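Local coordinates for variant surface glycoprotein MITat 1.13 (Trypanosoma brucei, PDB 6Z8H) that probably forms, as a GPI-anchored glycoprotein, the dense surface coat whose antigenic variation lets the parasite evade the host immune response, at residues K137-G142 and N219-L224. Residues are numbered along the deposited sequence; the frame is centred on the assembly and turned at random.
Sequences KIEFGG and NTHLTL
Glu139 turns CG beside its own backbone N (chi1 -50°), and His221 does the same (chi1 -69°), which brings the two groups together; the extended chain of Glu139 beyond CG then lays its carboxylate flat over the imidazole, the planes nearly parallel. Glu139 CG sits over the ring centre of His221, 3.6 Å from its centroid, a CH-pi contact over one face. The acid continues to a salt bridge with Arg153 on the next strand. Lys137 puts CG anti to its backbone N (chi1 -172°), so its chain crosses Thr223 obliquely, CG 3.2 Å from Thr223 OG1, then bends to bring NZ near His221 ND1. Lys137 NZ also makes a long salt bridge to Glu139 OE2, 3.7 Å.

Beneath these side chains the strands run antiparallel. Ile138 and Leu222 form the hydrogen-bonded pair: Ile138 N donates to Leu222 O at 2.8 Å, and Leu222 N returns a bond to Ile138 O at 2.9 Å. Beyond the strand end, Phe140 N gives Thr220 O a nearly straight 3.1 Å bond, and the Phe140 ring edge lies against the same carbonyl. Ile138 CG2 covers the centre of one face of the Phe140 ring. Some 53 Å from the centre of this elongated chain to that of the contact, Ile138 and Leu222 pack on this apolar side against Leu222 and Ile138 of the second subunit, so that the antiparallel sheets of the two subunits meet face to face in the VSG dimer.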
loop_
_atom_site.group_PDB
_atom_site.type_symbol
_atom_site.label_atom_id
_atom_site.label_comp_id
_atom_site.label_asym_id
_atom_site.label_seq_id
_atom_site.Cartn_x
_atom_site.Cartn_y
_atom_site.Cartn_z
ATOM N N LYS A 137 23.390 34.511 18.303
ATOM C CA LYS A 137 24.603 34.926 19.002
ATOM C C LYS A 137 24.688 36.445 18.974
ATOM O O LYS A 137 24.873 37.036 17.908
ATOM C CB LYS A 137 25.836 34.281 18.377
ATOM C CG LYS A 137 27.123 34.502 19.170
ATOM C CD LYS A 137 28.262 33.627 18.615
ATOM C CE LYS A 137 29.425 34.499 18.182
ATOM N NZ LYS A 137 30.717 33.958 18.685
ATOM N N ILE A 138 24.505 37.054 20.135
ATOM C CA ILE A 138 24.689 38.492 20.306
ATOM C C ILE A 138 26.130 38.767 20.698
ATOM O O ILE A 138 26.654 38.160 21.641
ATOM C CB ILE A 138 23.727 39.035 21.373
ATOM C CG1 ILE A 138 22.282 38.880 20.917
ATOM C CG2 ILE A 138 24.095 40.499 21.715
ATOM C CD1 ILE A 138 21.276 39.039 22.034
ATOM N N GLU A 139 26.771 39.682 19.974
ATOM C CA GLU A 139 28.061 40.245 20.358
ATOM C C GLU A 139 27.839 41.735 20.563
ATOM O O GLU A 139 27.579 42.468 19.606
ATOM C CB GLU A 139 29.099 39.997 19.272
ATOM C CG GLU A 139 29.178 38.561 18.789
ATOM C CD GLU A 139 30.110 38.433 17.604
ATOM O OE1 GLU A 139 30.609 39.482 17.141
ATOM O OE2 GLU A 139 30.346 37.294 17.149
ATOM N N PHE A 140 27.918 42.178 21.807
ATOM C CA PHE A 140 27.552 43.559 22.113
ATOM C C PHE A 140 28.473 44.612 21.501
ATOM O O PHE A 140 28.069 45.780 21.437
ATOM C CB PHE A 140 27.409 43.712 23.615
ATOM C CG PHE A 140 26.082 43.245 24.142
ATOM C CD1 PHE A 140 24.933 44.001 23.936
ATOM C CD2 PHE A 140 25.975 42.047 24.821
ATOM C CE1 PHE A 140 23.719 43.591 24.426
ATOM C CE2 PHE A 140 24.763 41.624 25.308
ATOM C CZ PHE A 140 23.627 42.394 25.109
ATOM N N GLY A 141 29.639 44.232 20.975
ATOM C CA GLY A 141 30.419 45.099 20.120
ATOM C C GLY A 141 31.612 45.786 20.771
ATOM O O GLY A 141 32.551 46.151 20.059
ATOM N N GLY A 142 31.594 45.999 22.094
ATOM C CA GLY A 142 32.700 46.616 22.807
ATOM C C GLY A 142 32.530 48.085 23.135
ATOM O O GLY A 142 33.384 48.648 23.835
ATOM N N ASN A 219 31.645 44.022 25.911
ATOM C CA ASN A 219 32.365 43.026 25.132
ATOM C C ASN A 219 31.696 41.659 25.194
ATOM O O ASN A 219 32.263 40.697 24.688
ATOM C CB ASN A 219 33.814 42.908 25.605
ATOM C CG ASN A 219 34.556 44.205 25.484
ATOM O OD1 ASN A 219 35.057 44.547 24.411
ATOM N ND2 ASN A 219 34.620 44.949 26.579
ATOM N N THR A 220 30.545 41.548 25.852
ATOM C CA THR A 220 29.945 40.244 26.149
ATOM C C THR A 220 29.362 39.550 24.909
ATOM O O THR A 220 28.782 40.191 24.031
ATOM C CB THR A 220 28.867 40.421 27.235
ATOM O OG1 THR A 220 29.467 40.816 28.482
ATOM C CG2 THR A 220 28.078 39.126 27.475
ATOM N N HIS A 221 29.633 38.251 24.797
ATOM C CA HIS A 221 28.989 37.390 23.808
ATOM C C HIS A 221 27.963 36.513 24.511
ATOM O O HIS A 221 28.296 35.793 25.455
ATOM C CB HIS A 221 29.991 36.515 23.047
ATOM C CG HIS A 221 30.891 37.283 22.123
ATOM N ND1 HIS A 221 31.640 36.677 21.137
ATOM C CD2 HIS A 221 31.167 38.607 22.042
ATOM C CE1 HIS A 221 32.339 37.594 20.489
ATOM N NE2 HIS A 221 32.059 38.774 21.009
ATOM N N LEU A 222 26.725 36.546 24.026
ATOM C CA LEU A 222 25.634 35.746 24.573
ATOM C C LEU A 222 25.074 34.917 23.435
ATOM O O LEU A 222 24.623 35.488 22.442
ATOM C CB LEU A 222 24.521 36.636 25.122
ATOM C CG LEU A 222 23.242 36.032 25.712
ATOM C CD1 LEU A 222 23.516 35.112 26.863
ATOM C CD2 LEU A 222 22.332 37.186 26.161
ATOM N N THR A 223 25.131 33.598 23.576
ATOM C CA THR A 223 24.733 32.676 22.503
ATOM C C THR A 223 23.665 31.740 23.055
ATOM O O THR A 223 23.876 31.135 24.086
ATOM C CB THR A 223 25.849 31.811 21.938
ATOM O OG1 THR A 223 27.001 32.610 21.696
ATOM C CG2 THR A 223 25.439 31.095 20.674
ATOM N N LEU A 224 22.510 31.696 22.415
ATOM C CA LEU A 224 21.426 30.783 22.758
ATOM C C LEU A 224 21.065 29.941 21.541
ATOM O O LEU A 224 20.855 30.484 20.458
ATOM C CB LEU A 224 20.212 31.565 23.245
ATOM C CG LEU A 224 20.539 32.553 24.375
ATOM C CD1 LEU A 224 19.323 33.347 24.770
ATOM C CD2 LEU A 224 21.060 31.787 25.563
#